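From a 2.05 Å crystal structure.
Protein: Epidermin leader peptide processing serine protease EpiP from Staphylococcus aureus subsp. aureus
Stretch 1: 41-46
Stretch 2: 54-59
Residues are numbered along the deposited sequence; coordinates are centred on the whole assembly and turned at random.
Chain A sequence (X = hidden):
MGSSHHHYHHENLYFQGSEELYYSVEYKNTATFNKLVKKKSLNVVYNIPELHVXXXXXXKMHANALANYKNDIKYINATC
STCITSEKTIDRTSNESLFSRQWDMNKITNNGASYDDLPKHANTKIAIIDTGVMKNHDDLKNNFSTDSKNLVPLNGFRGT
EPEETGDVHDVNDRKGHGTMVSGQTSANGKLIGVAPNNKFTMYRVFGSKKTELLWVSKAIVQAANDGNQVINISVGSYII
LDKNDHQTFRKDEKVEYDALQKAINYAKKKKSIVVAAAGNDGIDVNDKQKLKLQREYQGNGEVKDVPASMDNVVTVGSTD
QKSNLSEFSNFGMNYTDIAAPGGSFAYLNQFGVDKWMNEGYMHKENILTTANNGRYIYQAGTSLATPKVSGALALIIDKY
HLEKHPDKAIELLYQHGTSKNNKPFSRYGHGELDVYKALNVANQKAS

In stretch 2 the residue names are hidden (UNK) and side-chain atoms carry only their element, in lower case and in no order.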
ATOM      1  N   SER A  41     -24.558   9.061 -24.473  1.00 51.61           N
ATOM      2  CA  SER A  41     -24.151  10.191 -23.640  1.00 52.03           C
ATOM      3  C   SER A  41     -23.940   9.754 -22.191  1.00 49.61           C
ATOM      4  O   SER A  41     -24.556  10.288 -21.272  1.00 50.21           O
ATOM      5  CB  SER A  41     -25.157  11.331 -23.739  1.00 54.92           C
ATOM      6  OG  SER A  41     -25.111  11.908 -25.031  1.00 58.02           O
ATOM      7  N   LEU A  42     -23.079   8.758 -22.004  1.00 46.00           N
ATOM      8  CA  LEU A  42     -22.779   8.261 -20.668  1.00 44.41           C
ATOM      9  C   LEU A  42     -21.894   9.256 -19.913  1.00 43.58           C
ATOM     10  O   LEU A  42     -20.958   9.825 -20.476  1.00 43.43           O
ATOM     11  CB  LEU A  42     -22.073   6.909 -20.737  1.00 42.61           C
ATOM     12  CG  LEU A  42     -22.814   5.749 -21.400  1.00 43.04           C
ATOM     13  CD1 LEU A  42     -21.907   4.522 -21.449  1.00 38.77           C
ATOM     14  CD2 LEU A  42     -24.131   5.449 -20.671  1.00 44.12           C
ATOM     15  N   ASN A  43     -22.202   9.461 -18.641  1.00 42.03           N
ATOM     16  CA  ASN A  43     -21.438  10.376 -17.808  1.00 41.53           C
ATOM     17  C   ASN A  43     -20.297   9.615 -17.090  1.00 38.53           C
ATOM     18  O   ASN A  43     -20.443   9.186 -15.947  1.00 37.06           O
ATOM     19  CB  ASN A  43     -22.381  11.059 -16.817  1.00 42.84           C
ATOM     20  CG  ASN A  43     -21.678  12.057 -15.918  1.00 43.79           C
ATOM     21  OD1 ASN A  43     -20.511  12.390 -16.114  1.00 43.10           O
ATOM     22  ND2 ASN A  43     -22.395  12.537 -14.918  1.00 45.31           N
ATOM     23  N   VAL A  44     -19.178   9.452 -17.791  1.00 36.93           N
ATOM     24  CA  VAL A  44     -18.001   8.769 -17.263  1.00 35.68           C
ATOM     25  C   VAL A  44     -17.260   9.679 -16.284  1.00 35.75           C
ATOM     26  O   VAL A  44     -16.746  10.713 -16.676  1.00 39.49           O
ATOM     27  CB  VAL A  44     -17.046   8.369 -18.399  1.00 35.74           C
ATOM     28  CG1 VAL A  44     -15.780   7.722 -17.845  1.00 34.52           C
ATOM     29  CG2 VAL A  44     -17.739   7.428 -19.367  1.00 35.50           C
ATOM     30  N   VAL A  45     -17.214   9.309 -15.012  1.00 34.79           N
ATOM     31  CA  VAL A  45     -16.542  10.146 -13.994  1.00 35.27           C
ATOM     32  C   VAL A  45     -15.107   9.668 -13.600  1.00 34.31           C
ATOM     33  O   VAL A  45     -14.414  10.321 -12.830  1.00 34.59           O
ATOM     34  CB  VAL A  45     -17.436  10.302 -12.731  1.00 35.41           C
ATOM     35  CG1 VAL A  45     -18.740  11.070 -13.078  1.00 35.23           C
ATOM     36  CG2 VAL A  45     -17.753   8.962 -12.129  1.00 36.70           C
ATOM     37  N   TYR A  46     -14.691   8.514 -14.113  1.00 32.98           N
ATOM     38  CA  TYR A  46     -13.341   7.991 -13.862  1.00 32.87           C
ATOM     39  C   TYR A  46     -13.092   6.933 -14.924  1.00 31.55           C
ATOM     40  O   TYR A  46     -14.023   6.262 -15.360  1.00 31.80           O
ATOM     41  CB  TYR A  46     -13.216   7.389 -12.470  1.00 32.12           C
ATOM     42  CG  TYR A  46     -11.820   7.510 -11.892  1.00 33.27           C
ATOM     43  CD1 TYR A  46     -11.357   8.744 -11.430  1.00 31.63           C
ATOM     44  CD2 TYR A  46     -10.977   6.405 -11.772  1.00 27.81           C
ATOM     45  CE1 TYR A  46     -10.095   8.885 -10.890  1.00 32.43           C
ATOM     46  CE2 TYR A  46      -9.687   6.542 -11.215  1.00 30.13           C
ATOM     47  CZ  TYR A  46      -9.259   7.781 -10.775  1.00 30.08           C
ATOM     48  OH  TYR A  46      -8.004   7.955 -10.222  1.00 30.20           O
ATOM     49  N   UNK A  54     -14.169   1.719 -15.955  1.00 28.88           N
ATOM     50  CA  UNK A  54     -14.618   3.092 -15.832  1.00 29.74           C
ATOM     51  C   UNK A  54     -15.668   3.186 -14.757  1.00 30.26           C
ATOM     52  O   UNK A  54     -16.263   2.184 -14.356  1.00 30.88           O
ATOM     53  c   UNK A  54     -15.197   3.594 -17.138  1.00 28.97           C
ATOM     54  N   UNK A  55     -15.863   4.394 -14.261  1.00 31.04           N
ATOM     55  CA  UNK A  55     -16.905   4.630 -13.294  1.00 31.56           C
ATOM     56  C   UNK A  55     -17.855   5.552 -14.017  1.00 30.59           C
ATOM     57  O   UNK A  55     -17.438   6.530 -14.636  1.00 32.68           O
ATOM     58  c   UNK A  55     -17.344   5.172 -10.880  1.00 33.83           C
ATOM     59  n   UNK A  55     -17.151   5.178  -8.456  1.00 37.67           N
ATOM     60  c   UNK A  55     -16.373   5.262 -12.021  1.00 31.18           C
ATOM     61  c   UNK A  55     -16.780   5.763  -9.600  1.00 40.34           C
ATOM     62  o   UNK A  55     -16.046   6.758  -9.636  1.00 39.38           O
ATOM     63  N   UNK A  56     -19.127   5.228 -13.956  1.00 31.69           N
ATOM     64  CA  UNK A  56     -20.138   5.987 -14.650  1.00 32.97           C
ATOM     65  C   UNK A  56     -21.261   6.341 -13.692  1.00 35.28           C
ATOM     66  O   UNK A  56     -21.670   5.533 -12.853  1.00 35.14           O
ATOM     67  c   UNK A  56     -19.519   4.744 -16.757  1.00 32.49           C
ATOM     68  c   UNK A  56     -19.961   3.927 -17.993  1.00 36.42           C
ATOM     69  c   UNK A  56     -20.682   5.168 -15.842  1.00 32.99           C
ATOM     70  c   UNK A  56     -21.738   5.963 -16.615  1.00 31.31           C
ATOM     71  N   UNK A  57     -21.738   7.567 -13.798  1.00 36.98           N
ATOM     72  CA  UNK A  57     -22.815   8.011 -12.966  1.00 40.19           C
ATOM     73  C   UNK A  57     -24.060   7.896 -13.845  1.00 40.33           C
ATOM     74  O   UNK A  57     -24.135   8.514 -14.909  1.00 41.05           O
ATOM     75  n   UNK A  57     -23.856  12.916  -9.051  1.00 62.46           N
ATOM     76  c   UNK A  57     -23.103  11.228 -10.769  1.00 52.12           C
ATOM     77  c   UNK A  57     -22.556   9.443 -12.487  1.00 42.11           C
ATOM     78  c   UNK A  57     -23.423   9.838 -11.323  1.00 47.50           C
ATOM     79  c   UNK A  57     -24.010  11.533  -9.579  1.00 56.42           C
ATOM     80  N   UNK A  58     -25.007   7.061 -13.435  1.00 40.20           N
ATOM     81  CA  UNK A  58     -26.234   6.864 -14.210  1.00 41.10           C
ATOM     82  C   UNK A  58     -27.399   6.320 -13.381  1.00 40.73           C
ATOM     83  O   UNK A  58     -27.202   5.832 -12.272  1.00 40.09           O
ATOM     84  c   UNK A  58     -23.882   2.392 -15.891  1.00 39.60           C
ATOM     85  c   UNK A  58     -25.311   4.635 -15.114  1.00 39.88           C
ATOM     86  s   UNK A  58     -24.834   3.710 -16.623  1.00 43.05           S
ATOM     87  c   UNK A  58     -25.965   5.955 -15.420  1.00 40.61           C
ATOM     88  N   UNK A  59     -28.615   6.435 -13.923  1.00 40.75           N
ATOM     89  CA  UNK A  59     -29.808   5.920 -13.246  1.00 42.01           C
ATOM     90  C   UNK A  59     -29.746   4.406 -13.236  1.00 40.85           C
ATOM     91  O   UNK A  59     -28.996   3.806 -14.016  1.00 36.76           O
ATOM     92  o   UNK A  59     -31.190   5.787 -15.270  1.00 39.11           O
ATOM     93  c   UNK A  59     -31.239   7.873 -14.018  1.00 46.06           C
ATOM     94  c   UNK A  59     -31.131   6.350 -13.948  1.00 43.80           C
TER
HETATM   95  O   HOH W   1     -24.384   8.314 -17.663  1.00 34.67           O

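Position 54 carries a single side-chain carbon, CB, which lies 4.2 Å from Val-44 CG1. One carbon and nothing beyond it identifies Ala-54. Its CA approaches Tyr-46 O at 3.3 Å in a CA-H...O contact, so backbone as well as side chain packs closely here.

At position 55 three carbons run outward in a row, the third bearing one oxygen and one nitrogen. The first of them, CB, lies 3.8 Å from Tyr-46 CB, and the terminal oxygen comes within 3.7 Å of Val-45 CG2. A carboxamide at the end of a two-methylene chain is glutamine, Gln-55; the density of a crystal structure seldom tells O from N at such an end, but here NE2 has a hydrogen-bond partner elsewhere in the structure.

Position 56 has four carbons, forked at the first, with one arm two carbons long. The tip of the long arm is 4.0 Å from Leu-42 CD1, and the inner carbon of that arm is 4.1 Å from Val-44 CG2. This beta-branched, wholly apolar side chain is Ile-56, with chi1 m and chi2 t.

Four carbons in a row ending in nitrogen mark position 57. CB sits 3.9 Å from Asn-43 ND2 and 4.2 Å from Val-45 CG1, whereas the end of the chain leads away from stretch 1. The residue is Lys-57, fully extended with all four chi angles t.

At position 58 an unbranched chain of two carbons, a sulfur and a last carbon places the sulfur 4.5 Å from Leu-42 CD2. A thioether of this length is Met-58, which adds a modest apolar contact.

One carbon carrying an oxygen and a carbon makes up the side chain at position 59, out of reach of stretch 1. This is Thr-59, at the N-cap of the following helix, where its side chain caps a backbone N just past the stretch.

The contact is an antiparallel pairing interrupted by a bulge. Lys-57 N donates to Asn-43 O (3.0 Å) and Gln-55 N to Tyr-46 O (2.8 Å). Between them, Gln-55 O accepts from Val-45 N at 2.8 Å and, weakly, from Tyr-46 N at 3.4 Å; this shared acceptor accommodates the one-residue shift in register. A water extends the pairing, accepting from Asn-43 N (2.7 Å) and donating to Lys-57 O (2.8 Å). Val-44 and Ile-56 share one face of the sheet, while Tyr-46 and Gln-55 share the other. Leu-42 and Val-44 both pack against Ile-56, which adds apolar contact to the backbone ladder.

Stretch 2 (54-59) AQIKMT
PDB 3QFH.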